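Local atomic coordinates of putative NADPH:quinone reductase (Bacillus thuringiensis, PDB entry 3GMS), a protein that probably catalyses the NADPH-dependent reduction of quinones. Residues 203-208 with 212-217; 237-242 with 250-255; 303-308 with 314-319. One frame throughout, in Å; residues are numbered along the deposited sequence.

Contact 1 of 3, residues 203-208 with 212-217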
ATOM      1  N   GLU A 203     -27.894   0.227  -7.005  1.00 30.23           N
ATOM      2  CA  GLU A 203     -28.684   0.579  -8.196  1.00 31.63           C
ATOM      3  C   GLU A 203     -27.846   1.168  -9.344  1.00 30.76           C
ATOM      4  O   GLU A 203     -28.117   0.898 -10.513  1.00 30.85           O
ATOM      5  CB  GLU A 203     -29.856   1.498  -7.804  1.00 33.19           C
ATOM      6  CG  GLU A 203     -31.038   0.739  -7.122  1.00 39.15           C
ATOM      7  CD  GLU A 203     -31.765  -0.296  -8.038  1.00 46.90           C
ATOM      8  OE1 GLU A 203     -32.141  -1.389  -7.530  1.00 49.84           O
ATOM      9  OE2 GLU A 203     -31.974  -0.027  -9.258  1.00 51.62           O
ATOM     10  N   THR A 204     -26.809   1.955  -9.009  1.00 30.21           N
ATOM     11  CA  THR A 204     -25.991   2.569 -10.059  1.00 28.62           C
ATOM     12  C   THR A 204     -25.154   1.529 -10.759  1.00 27.69           C
ATOM     13  O   THR A 204     -25.017   1.559 -11.982  1.00 25.97           O
ATOM     14  CB  THR A 204     -25.106   3.743  -9.546  1.00 28.78           C
ATOM     15  OG1 THR A 204     -25.918   4.680  -8.809  1.00 30.11           O
ATOM     16  CG2 THR A 204     -24.459   4.445 -10.701  1.00 26.51           C
ATOM     17  N   VAL A 205     -24.583   0.594  -9.990  1.00 27.41           N
ATOM     18  CA  VAL A 205     -23.815  -0.476 -10.640  1.00 27.77           C
ATOM     19  C   VAL A 205     -24.715  -1.276 -11.578  1.00 28.08           C
ATOM     20  O   VAL A 205     -24.305  -1.662 -12.693  1.00 27.81           O
ATOM     21  CB  VAL A 205     -23.158  -1.441  -9.620  1.00 26.90           C
ATOM     22  CG1 VAL A 205     -22.475  -2.572 -10.350  1.00 27.51           C
ATOM     23  CG2 VAL A 205     -22.190  -0.656  -8.748  1.00 28.15           C
ATOM     24  N   MET A 206     -25.931  -1.523 -11.102  1.00 30.08           N
ATOM     25  CA  MET A 206     -26.945  -2.245 -11.899  1.00 31.18           C
ATOM     26  C   MET A 206     -27.232  -1.484 -13.218  1.00 31.73           C
ATOM     27  O   MET A 206     -27.204  -2.074 -14.299  1.00 31.89           O
ATOM     28  CB  MET A 206     -28.197  -2.590 -11.052  1.00 30.82           C
ATOM     29  CG  MET A 206     -27.950  -3.735  -9.999  1.00 29.69           C
ATOM     30  SD  MET A 206     -27.481  -5.317 -10.719  1.00 23.90           S
ATOM     31  CE  MET A 206     -29.139  -5.727 -11.303  1.00 27.83           C
ATOM     32  N   GLU A 207     -27.387  -0.163 -13.143  1.00 32.83           N
ATOM     33  CA  GLU A 207     -27.532   0.632 -14.383  1.00 33.31           C
ATOM     34  C   GLU A 207     -26.295   0.535 -15.269  1.00 32.72           C
ATOM     35  O   GLU A 207     -26.397   0.298 -16.478  1.00 30.79           O
ATOM     36  CB  GLU A 207     -27.933   2.086 -14.068  1.00 34.07           C
ATOM     37  CG  GLU A 207     -28.089   2.963 -15.328  1.00 40.50           C
ATOM     38  CD  GLU A 207     -28.935   4.211 -15.075  1.00 47.75           C
ATOM     39  OE1 GLU A 207     -29.328   4.428 -13.904  1.00 52.01           O
ATOM     40  OE2 GLU A 207     -29.214   4.970 -16.041  1.00 50.47           O
ATOM     41  N   LEU A 208     -25.098   0.641 -14.659  1.00 31.61           N
ATOM     42  CA  LEU A 208     -23.879   0.695 -15.440  1.00 30.88           C
ATOM     43  C   LEU A 208     -23.555  -0.620 -16.087  1.00 30.43           C
ATOM     44  O   LEU A 208     -22.826  -0.657 -17.094  1.00 30.16           O
ATOM     45  CB  LEU A 208     -22.690   1.150 -14.569  1.00 31.00           C
ATOM     46  CG  LEU A 208     -22.772   2.579 -14.045  1.00 31.73           C
ATOM     47  CD1 LEU A 208     -21.787   2.768 -12.867  1.00 32.76           C
ATOM     48  CD2 LEU A 208     -22.566   3.627 -15.181  1.00 34.10           C
ATOM     49  N   ILE A 212     -26.515  -6.815 -14.969  1.00 29.90           N
ATOM     50  CA  ILE A 212     -25.734  -8.043 -14.874  1.00 29.00           C
ATOM     51  C   ILE A 212     -24.925  -8.098 -13.572  1.00 28.50           C
ATOM     52  O   ILE A 212     -24.687  -9.164 -13.018  1.00 28.33           O
ATOM     53  CB  ILE A 212     -24.786  -8.180 -16.079  1.00 29.52           C
ATOM     54  CG1 ILE A 212     -25.558  -8.435 -17.375  1.00 30.77           C
ATOM     55  CG2 ILE A 212     -23.780  -9.315 -15.827  1.00 29.26           C
ATOM     56  CD1 ILE A 212     -26.099  -9.844 -17.492  1.00 32.15           C
ATOM     57  N   GLY A 213     -24.514  -6.928 -13.091  1.00 28.48           N
ATOM     58  CA  GLY A 213     -23.579  -6.804 -11.959  1.00 27.26           C
ATOM     59  C   GLY A 213     -22.156  -6.795 -12.478  1.00 26.93           C
ATOM     60  O   GLY A 213     -21.902  -7.155 -13.638  1.00 27.15           O
ATOM     61  N   ALA A 214     -21.222  -6.364 -11.613  1.00 26.35           N
ATOM     62  CA  ALA A 214     -19.812  -6.308 -11.954  1.00 26.81           C
ATOM     63  C   ALA A 214     -19.169  -7.681 -11.839  1.00 27.18           C
ATOM     64  O   ALA A 214     -19.746  -8.579 -11.230  1.00 26.41           O
ATOM     65  CB  ALA A 214     -19.100  -5.327 -11.013  1.00 25.23           C
ATOM     66  N   ASP A 215     -17.964  -7.803 -12.400  1.00 26.02           N
ATOM     67  CA  ASP A 215     -17.207  -9.040 -12.404  1.00 26.59           C
ATOM     68  C   ASP A 215     -16.415  -9.270 -11.132  1.00 26.44           C
ATOM     69  O   ASP A 215     -16.301 -10.410 -10.694  1.00 25.71           O
ATOM     70  CB  ASP A 215     -16.283  -9.106 -13.595  1.00 26.08           C
ATOM     71  CG  ASP A 215     -17.042  -9.071 -14.908  1.00 30.07           C
ATOM     72  OD1 ASP A 215     -17.775 -10.047 -15.191  1.00 31.75           O
ATOM     73  OD2 ASP A 215     -16.947  -8.056 -15.619  1.00 30.21           O
ATOM     74  N   ALA A 216     -15.873  -8.194 -10.554  1.00 25.53           N
ATOM     75  CA  ALA A 216     -15.036  -8.299  -9.361  1.00 24.79           C
ATOM     76  C   ALA A 216     -15.168  -7.038  -8.511  1.00 25.09           C
ATOM     77  O   ALA A 216     -15.578  -5.966  -9.017  1.00 24.64           O
ATOM     78  CB  ALA A 216     -13.587  -8.537  -9.752  1.00 24.35           C
ATOM     79  N   ALA A 217     -14.858  -7.155  -7.226  1.00 23.05           N
ATOM     80  CA  ALA A 217     -14.915  -6.008  -6.329  1.00 23.51           C
ATOM     81  C   ALA A 217     -13.789  -6.072  -5.309  1.00 24.23           C
ATOM     82  O   ALA A 217     -13.410  -7.173  -4.865  1.00 24.41           O
ATOM     83  CB  ALA A 217     -16.235  -5.920  -5.618  1.00 23.45           C
TER
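Met206, on the last turns of helix 201-208, and Gly213, in the loop that leads into strand 214-219, bring the two backbones together, their CA atoms 5.7 Å apart. The phi of Gly213 is positive, 89° with psi 164°, a combination in which a side chain would collide with the carbonyl oxygen of Ile212, which is reason enough for glycine. What Met206 brings to the meeting is its sulfur. The side chain bends at chi2 (-61°) and again at chi3, which brings SD to the loop, 4.1 Å from Gly213 N. This is van der Waals packing; that N-H is hydrogen-bonded to Thr209 OG1, a hydroxyl also bonded to Val205 O, so one threonine side chain ties the end of the helix to the loop after it. The preceding residue, Val205, aims its side chain at the loop. CG1 lies anti to the backbone N and reaches Ala214, 4.2 Å from its N and 4.4 Å from its CB. No hydrogen bond crosses between 203-208 and 212-217; the packing is van der Waals in kind, with CG1 to CB its apolar side-chain pair. Val205 also packs on Ile194 of strand 192-195, while Ala214 rests on Val147 and Leu149 of strand 147-150. The example illustrates how a loop with a glycine can carry a chain from a helix into the next strand, here on the crossover of a Rossmann-type parallel sheet, in which helix 201-208 links edge strand 192-195 to strand 214-219 on the other side of strand 147-150.

Contact 2 of 3, residues 237-242 with 250-255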
ATOM      1  N   GLY A 237     -19.101 -13.928  -9.339  1.00 27.69           N
ATOM      2  CA  GLY A 237     -18.127 -12.835  -9.410  1.00 26.89           C
ATOM      3  C   GLY A 237     -17.197 -13.003  -8.222  1.00 27.31           C
ATOM      4  O   GLY A 237     -17.484 -13.795  -7.312  1.00 28.17           O
ATOM      5  N   HIS A 238     -16.129 -12.213  -8.188  1.00 26.56           N
ATOM      6  CA  HIS A 238     -15.084 -12.425  -7.198  1.00 25.30           C
ATOM      7  C   HIS A 238     -14.978 -11.178  -6.318  1.00 24.11           C
ATOM      8  O   HIS A 238     -14.681 -10.072  -6.822  1.00 23.18           O
ATOM      9  CB  HIS A 238     -13.776 -12.725  -7.919  1.00 26.48           C
ATOM     10  CG  HIS A 238     -12.732 -13.384  -7.047  1.00 30.57           C
ATOM     11  ND1 HIS A 238     -11.553 -13.900  -7.549  1.00 35.05           N
ATOM     12  CD2 HIS A 238     -12.692 -13.596  -5.707  1.00 35.05           C
ATOM     13  CE1 HIS A 238     -10.839 -14.413  -6.557  1.00 33.68           C
ATOM     14  NE2 HIS A 238     -11.509 -14.238  -5.428  1.00 36.57           N
ATOM     15  N   PHE A 239     -15.198 -11.368  -5.013  1.00 23.44           N
ATOM     16  CA  PHE A 239     -15.155 -10.292  -4.015  1.00 23.67           C
ATOM     17  C   PHE A 239     -13.861 -10.466  -3.225  1.00 24.03           C
ATOM     18  O   PHE A 239     -13.553 -11.581  -2.751  1.00 24.37           O
ATOM     19  CB  PHE A 239     -16.339 -10.406  -3.083  1.00 23.90           C
ATOM     20  CG  PHE A 239     -16.362  -9.394  -1.965  1.00 24.06           C
ATOM     21  CD1 PHE A 239     -16.741  -8.078  -2.211  1.00 26.16           C
ATOM     22  CD2 PHE A 239     -16.050  -9.766  -0.662  1.00 24.27           C
ATOM     23  CE1 PHE A 239     -16.810  -7.152  -1.175  1.00 26.18           C
ATOM     24  CE2 PHE A 239     -16.121  -8.851   0.396  1.00 27.31           C
ATOM     25  CZ  PHE A 239     -16.484  -7.518   0.132  1.00 25.55           C
ATOM     26  N   LEU A 240     -13.095  -9.390  -3.136  1.00 24.19           N
ATOM     27  CA  LEU A 240     -11.805  -9.448  -2.424  1.00 24.41           C
ATOM     28  C   LEU A 240     -11.704  -8.320  -1.386  1.00 25.00           C
ATOM     29  O   LEU A 240     -11.966  -7.161  -1.716  1.00 25.27           O
ATOM     30  CB  LEU A 240     -10.675  -9.367  -3.443  1.00 24.52           C
ATOM     31  CG  LEU A 240      -9.233  -9.568  -2.971  1.00 26.62           C
ATOM     32  CD1 LEU A 240      -9.016 -11.061  -2.598  1.00 26.98           C
ATOM     33  CD2 LEU A 240      -8.297  -9.153  -4.090  1.00 27.69           C
ATOM     34  N   THR A 241     -11.345  -8.618  -0.137  1.00 23.74           N
ATOM     35  CA  THR A 241     -11.154  -7.518   0.795  1.00 24.86           C
ATOM     36  C   THR A 241      -9.659  -7.221   0.913  1.00 24.92           C
ATOM     37  O   THR A 241      -8.819  -8.149   0.857  1.00 24.73           O
ATOM     38  CB  THR A 241     -11.759  -7.735   2.184  1.00 25.86           C
ATOM     39  OG1 THR A 241     -11.092  -8.815   2.830  1.00 26.29           O
ATOM     40  CG2 THR A 241     -13.226  -8.068   2.105  1.00 24.68           C
ATOM     41  N   ILE A 242      -9.329  -5.936   1.020  1.00 24.36           N
ATOM     42  CA  ILE A 242      -7.907  -5.550   1.220  1.00 24.03           C
ATOM     43  C   ILE A 242      -7.702  -4.705   2.464  1.00 26.28           C
ATOM     44  O   ILE A 242      -6.546  -4.416   2.852  1.00 25.12           O
ATOM     45  CB  ILE A 242      -7.302  -4.815  -0.005  1.00 24.22           C
ATOM     46  CG1 ILE A 242      -8.087  -3.549  -0.366  1.00 24.59           C
ATOM     47  CG2 ILE A 242      -7.076  -5.776  -1.182  1.00 23.62           C
ATOM     48  CD1 ILE A 242      -7.321  -2.620  -1.367  1.00 27.42           C
ATOM     49  N   VAL A 250     -17.425  -7.988   6.919  1.00 33.02           N
ATOM     50  CA  VAL A 250     -18.580  -8.212   6.041  1.00 33.45           C
ATOM     51  C   VAL A 250     -19.309  -9.484   6.453  1.00 33.66           C
ATOM     52  O   VAL A 250     -18.750 -10.343   7.148  1.00 33.48           O
ATOM     53  CB  VAL A 250     -18.238  -8.282   4.518  1.00 33.12           C
ATOM     54  CG1 VAL A 250     -17.552  -7.008   4.048  1.00 33.14           C
ATOM     55  CG2 VAL A 250     -17.381  -9.524   4.153  1.00 32.13           C
ATOM     56  N   ASN A 251     -20.556  -9.599   6.016  1.00 33.67           N
ATOM     57  CA  ASN A 251     -21.331 -10.804   6.235  1.00 34.18           C
ATOM     58  C   ASN A 251     -20.927 -11.900   5.236  1.00 32.74           C
ATOM     59  O   ASN A 251     -21.614 -12.170   4.253  1.00 31.27           O
ATOM     60  CB  ASN A 251     -22.823 -10.493   6.162  1.00 35.06           C
ATOM     61  CG  ASN A 251     -23.672 -11.537   6.863  1.00 38.57           C
ATOM     62  OD1 ASN A 251     -23.294 -12.710   6.980  1.00 40.14           O
ATOM     63  ND2 ASN A 251     -24.841 -11.114   7.324  1.00 40.92           N
ATOM     64  N   TRP A 252     -19.796 -12.551   5.524  1.00 32.94           N
ATOM     65  CA  TRP A 252     -19.248 -13.600   4.674  1.00 33.66           C
ATOM     66  C   TRP A 252     -20.255 -14.682   4.270  1.00 33.93           C
ATOM     67  O   TRP A 252     -20.288 -15.118   3.113  1.00 34.25           O
ATOM     68  CB  TRP A 252     -18.006 -14.263   5.345  1.00 32.93           C
ATOM     69  CG  TRP A 252     -16.852 -13.315   5.638  1.00 33.53           C
ATOM     70  CD1 TRP A 252     -16.484 -12.846   6.856  1.00 34.81           C
ATOM     71  CD2 TRP A 252     -15.936 -12.725   4.691  1.00 34.67           C
ATOM     72  NE1 TRP A 252     -15.417 -11.991   6.738  1.00 36.51           N
ATOM     73  CE2 TRP A 252     -15.051 -11.907   5.422  1.00 35.80           C
ATOM     74  CE3 TRP A 252     -15.774 -12.819   3.301  1.00 34.40           C
ATOM     75  CZ2 TRP A 252     -14.028 -11.167   4.812  1.00 34.86           C
ATOM     76  CZ3 TRP A 252     -14.745 -12.083   2.690  1.00 34.39           C
ATOM     77  CH2 TRP A 252     -13.880 -11.275   3.452  1.00 33.79           C
ATOM     78  N   ALA A 253     -21.053 -15.142   5.231  1.00 34.71           N
ATOM     79  CA  ALA A 253     -22.029 -16.212   4.958  1.00 36.11           C
ATOM     80  C   ALA A 253     -23.086 -15.809   3.911  1.00 36.74           C
ATOM     81  O   ALA A 253     -23.375 -16.565   2.964  1.00 36.36           O
ATOM     82  CB  ALA A 253     -22.699 -16.686   6.274  1.00 35.67           C
ATOM     83  N   GLU A 254     -23.648 -14.617   4.074  1.00 37.37           N
ATOM     84  CA  GLU A 254     -24.671 -14.135   3.149  1.00 38.44           C
ATOM     85  C   GLU A 254     -24.112 -13.834   1.773  1.00 37.60           C
ATOM     86  O   GLU A 254     -24.748 -14.116   0.757  1.00 37.42           O
ATOM     87  CB  GLU A 254     -25.350 -12.885   3.690  1.00 39.70           C
ATOM     88  CG  GLU A 254     -26.101 -13.144   4.974  1.00 43.60           C
ATOM     89  CD  GLU A 254     -27.357 -12.313   5.084  1.00 51.06           C
ATOM     90  OE1 GLU A 254     -28.311 -12.802   5.748  1.00 51.97           O
ATOM     91  OE2 GLU A 254     -27.390 -11.191   4.497  1.00 53.35           O
ATOM     92  N   ILE A 255     -22.929 -13.240   1.730  1.00 36.79           N
ATOM     93  CA  ILE A 255     -22.321 -12.959   0.442  1.00 36.85           C
ATOM     94  C   ILE A 255     -22.279 -14.245  -0.391  1.00 36.90           C
ATOM     95  O   ILE A 255     -22.572 -14.226  -1.580  1.00 36.41           O
ATOM     96  CB  ILE A 255     -20.911 -12.316   0.589  1.00 36.64           C
ATOM     97  CG1 ILE A 255     -21.046 -10.878   1.083  1.00 34.83           C
ATOM     98  CG2 ILE A 255     -20.153 -12.369  -0.738  1.00 35.89           C
ATOM     99  CD1 ILE A 255     -19.710 -10.268   1.512  1.00 36.50           C
TER
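A beta-alpha-beta unit of the Rossmann-type domain supplies this contact: strand 237-241 is followed by a loop and helix 252-257, and the end of the loop and the first turn of the helix pack back on the strand. Phe239 is the centre of the packing. Its CG stands anti to the backbone N (chi1 177°), which sends the ring out from the strand toward Val250 and Ile255. The ring corner CE2 meets Val250 CG2 at 4.0 Å, and Ile255 CD1 also lies 4.0 Å from CE2, the isoleucine chain crossing the phenylalanine at about a right angle. Near the plane of the phenyl ring, at its edge, comes Trp252 CZ3, 4.2 Å from Phe239 CE2. Two residues on from Phe239, Thr241 and Trp252 point at each other. Thr241 CG2 lies 3.5 Å from Trp252 CH2 in an oblique approach, whereas OG1, 3.8 Å from that same CH2, sits at the edge of the indole in its plane. One face of the indole is covered from within its own segment, where Val250 CG2 stands 3.4 Å above the plane, over the ring centre. The valine therefore packs on both aromatic residues. Asn251 occupies the N-cap position, and its OD1 accepts a weak capping bond from Glu254 N. Asn227 of helix 223-231 holds the start of this turn by bonding Asn251 N, and that helix also flanks the cluster, touching Phe239, Val250 and Ile255. Asp219 of strand 214-219 touches Phe239, Thr241 and Val250, while on the far strand of the unit, 262-265, Ala263 and Ile265 pack against Trp252.

Contact 3 of 3, residues 303-308 with 314-319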
ATOM      1  N   SER A 303       3.628  17.001   2.304  1.00 24.57           N
ATOM      2  CA  SER A 303       4.525  17.700   3.205  1.00 23.38           C
ATOM      3  C   SER A 303       5.608  16.731   3.628  1.00 23.69           C
ATOM      4  O   SER A 303       5.463  15.517   3.410  1.00 23.84           O
ATOM      5  CB  SER A 303       3.776  18.282   4.440  1.00 23.06           C
ATOM      6  OG  SER A 303       2.985  17.320   5.143  1.00 23.33           O
ATOM      7  N   THR A 304       6.683  17.282   4.195  1.00 23.99           N
ATOM      8  CA  THR A 304       7.889  16.537   4.572  1.00 24.32           C
ATOM      9  C   THR A 304       8.354  16.922   5.985  1.00 25.44           C
ATOM     10  O   THR A 304       8.302  18.128   6.380  1.00 24.79           O
ATOM     11  CB  THR A 304       9.026  16.792   3.557  1.00 24.74           C
ATOM     12  OG1 THR A 304       9.322  18.211   3.464  1.00 22.77           O
ATOM     13  CG2 THR A 304       8.631  16.258   2.171  1.00 23.66           C
ATOM     14  N   TYR A 305       8.820  15.920   6.747  1.00 23.94           N
ATOM     15  CA  TYR A 305       9.208  16.118   8.137  1.00 24.55           C
ATOM     16  C   TYR A 305      10.441  15.308   8.379  1.00 24.76           C
ATOM     17  O   TYR A 305      10.583  14.182   7.842  1.00 23.60           O
ATOM     18  CB  TYR A 305       8.111  15.585   9.071  1.00 24.10           C
ATOM     19  CG  TYR A 305       6.869  16.439   9.033  1.00 24.76           C
ATOM     20  CD1 TYR A 305       6.722  17.472   9.952  1.00 22.30           C
ATOM     21  CD2 TYR A 305       5.855  16.228   8.087  1.00 23.78           C
ATOM     22  CE1 TYR A 305       5.598  18.271   9.942  1.00 24.99           C
ATOM     23  CE2 TYR A 305       4.713  17.063   8.052  1.00 24.64           C
ATOM     24  CZ  TYR A 305       4.612  18.069   9.018  1.00 25.19           C
ATOM     25  OH  TYR A 305       3.524  18.923   9.081  1.00 28.53           O
ATOM     26  N   GLU A 306      11.320  15.838   9.209  0.50 25.15           N
ATOM     27  CA  GLU A 306      12.453  15.066   9.656  0.50 26.18           C
ATOM     28  C   GLU A 306      11.984  13.967  10.604  0.50 26.48           C
ATOM     29  O   GLU A 306      10.990  14.122  11.332  0.50 25.60           O
ATOM     30  CB  GLU A 306      13.467  15.987  10.330  0.50 26.80           C
ATOM     31  CG  GLU A 306      13.960  17.065   9.379  0.50 28.53           C
ATOM     32  CD  GLU A 306      15.008  16.531   8.440  0.50 30.93           C
ATOM     33  OE1 GLU A 306      15.745  15.601   8.843  0.50 31.37           O
ATOM     34  OE2 GLU A 306      15.103  17.047   7.311  0.50 32.85           O
ATOM     35  N   LEU A 307      12.715  12.861  10.599  1.00 26.62           N
ATOM     36  CA  LEU A 307      12.409  11.734  11.473  1.00 28.22           C
ATOM     37  C   LEU A 307      12.041  12.158  12.930  1.00 29.15           C
ATOM     38  O   LEU A 307      11.034  11.678  13.453  1.00 30.32           O
ATOM     39  CB  LEU A 307      13.564  10.724  11.396  1.00 29.49           C
ATOM     40  CG  LEU A 307      13.335   9.262  11.758  1.00 30.20           C
ATOM     41  CD1 LEU A 307      12.272   8.601  10.898  1.00 27.66           C
ATOM     42  CD2 LEU A 307      14.690   8.566  11.672  1.00 27.73           C
ATOM     43  N   ALA A 308      12.777  13.122  13.527  1.00 29.07           N
ATOM     44  CA  ALA A 308      12.501  13.595  14.899  1.00 28.35           C
ATOM     45  C   ALA A 308      11.116  14.175  15.094  1.00 28.04           C
ATOM     46  O   ALA A 308      10.592  14.169  16.215  1.00 26.59           O
ATOM     47  CB  ALA A 308      13.549  14.616  15.388  1.00 30.62           C
ATOM     48  N   VAL A 314       2.508  12.462  11.927  1.00 26.30           N
ATOM     49  CA  VAL A 314       1.438  11.501  12.072  1.00 26.47           C
ATOM     50  C   VAL A 314       0.122  12.208  12.313  1.00 28.00           C
ATOM     51  O   VAL A 314      -0.878  11.833  11.711  1.00 27.68           O
ATOM     52  CB  VAL A 314       1.780  10.393  13.127  1.00 27.41           C
ATOM     53  CG1 VAL A 314       0.554   9.554  13.421  1.00 29.46           C
ATOM     54  CG2 VAL A 314       2.900   9.504  12.567  1.00 25.26           C
ATOM     55  N   ASP A 315       0.144  13.277  13.120  1.00 28.32           N
ATOM     56  CA  ASP A 315      -1.060  14.072  13.353  1.00 31.06           C
ATOM     57  C   ASP A 315      -1.678  14.617  12.054  1.00 30.45           C
ATOM     58  O   ASP A 315      -2.903  14.612  11.880  1.00 30.92           O
ATOM     59  CB  ASP A 315      -0.748  15.194  14.344  1.00 31.66           C
ATOM     60  CG  ASP A 315      -1.916  16.142  14.535  1.00 37.44           C
ATOM     61  OD1 ASP A 315      -2.925  15.729  15.156  1.00 43.57           O
ATOM     62  OD2 ASP A 315      -1.821  17.292  14.051  1.00 43.43           O
ATOM     63  N   VAL A 316      -0.827  15.060  11.123  1.00 29.82           N
ATOM     64  CA  VAL A 316      -1.299  15.519   9.813  1.00 29.51           C
ATOM     65  C   VAL A 316      -1.984  14.367   9.069  1.00 29.42           C
ATOM     66  O   VAL A 316      -3.096  14.521   8.524  1.00 28.75           O
ATOM     67  CB  VAL A 316      -0.129  16.132   8.987  1.00 29.00           C
ATOM     68  CG1 VAL A 316      -0.553  16.446   7.533  1.00 30.10           C
ATOM     69  CG2 VAL A 316       0.408  17.402   9.673  1.00 30.05           C
ATOM     70  N   VAL A 317      -1.345  13.201   9.066  1.00 28.98           N
ATOM     71  CA  VAL A 317      -1.900  12.023   8.374  1.00 30.58           C
ATOM     72  C   VAL A 317      -3.256  11.605   8.948  1.00 33.10           C
ATOM     73  O   VAL A 317      -4.158  11.265   8.205  1.00 34.64           O
ATOM     74  CB  VAL A 317      -0.911  10.837   8.374  1.00 30.00           C
ATOM     75  CG1 VAL A 317      -1.539   9.604   7.729  1.00 27.36           C
ATOM     76  CG2 VAL A 317       0.335  11.242   7.605  1.00 28.46           C
ATOM     77  N   GLN A 318      -3.396  11.668  10.261  1.00 35.26           N
ATOM     78  CA  GLN A 318      -4.637  11.270  10.917  1.00 39.06           C
ATOM     79  C   GLN A 318      -5.728  12.340  10.908  1.00 40.89           C
ATOM     80  O   GLN A 318      -6.863  12.044  11.236  1.00 41.33           O
ATOM     81  CB  GLN A 318      -4.351  10.843  12.346  1.00 38.50           C
ATOM     82  CG  GLN A 318      -3.319   9.766  12.394  1.00 40.42           C
ATOM     83  CD  GLN A 318      -3.424   8.896  13.595  1.00 42.51           C
ATOM     84  OE1 GLN A 318      -2.973   9.254  14.684  1.00 45.45           O
ATOM     85  NE2 GLN A 318      -3.986   7.713  13.404  1.00 45.68           N
ATOM     86  N   SER A 319      -5.385  13.559  10.510  1.00 43.41           N
ATOM     87  CA  SER A 319      -6.290  14.713  10.570  1.00 46.16           C
ATOM     88  C   SER A 319      -7.467  14.601   9.585  1.00 47.67           C
ATOM     89  O   SER A 319      -7.284  14.197   8.436  1.00 48.20           O
ATOM     90  CB  SER A 319      -5.490  15.999  10.324  1.00 46.20           C
ATOM     91  OG  SER A 319      -6.327  17.105  10.037  1.00 48.27           O
TER
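Ser303 and Tyr305, alternate residues of strand 301-306, turn their side chains toward helix 310-318 and meet a single residue there, Val316. Ser303 comes first and touches lightly: its OG lies 4.4 Å from Val316 CG1, a distance of loose packing. The backbones stay well separated at this point, the CA atoms of Ser303 and Val316 being 9.1 Å apart, so the space between strand and helix is spanned by side chains. Tyr305 then makes the closer approach. With CG anti to the carbonyl carbon (chi1 -70°), the phenol reaches across to the helix, and its far end does the touching: OH stands 3.5 Å from Val316 CG2, with CZ behind it at 4.3 Å from the same methyl. The phenol slants past the valine at this methyl. Val316 thus divides its methyl groups between the two strand residues, CG1 going to Ser303 and CG2 to Tyr305. No hydrogen bond joins the segments; the hydroxyl oxygens rest on valine methyls, and the contact is a small one at the surface. Beyond Glu306 the strand gives way to a short 3-10 segment at Leu307 and Ala308, from which the chain moves on toward the helix. The contact forms the first half of a beta-alpha-beta unit, whose second strand, 326-330, runs parallel to 301-306; backbone hydrogen bonds join Ser303 to Phe328 and Tyr305 to Phe328 and Thr330. Val327 of that strand touches Ser303, Tyr305 and Val317, while helices 16-19 and 46-49 pack against Val314 and Gln318 of helix 310-318.

How the contacts relate
The contacts follow one another along the chain without overlap. Contacts 1 and 2, with centres 15 Å apart, both belong to the six-stranded parallel sheet: strands 214-219 and 237-241 are neighbours there, probably hydrogen-bonded from Ala217 N to His238 O and from Leu240 N to Ala217 O. Contact 3 stands apart, its centre 38 Å from that of contact 1 and 34 Å from that of contact 2, across the chain's centre from contact 2, in the mixed sheet that includes strand 34-43. In contact 1 the helix precedes its strand and meets mainly the loop before it; in contacts 2 and 3 the helix follows. The parallel sheet is of the type that probably binds NADPH.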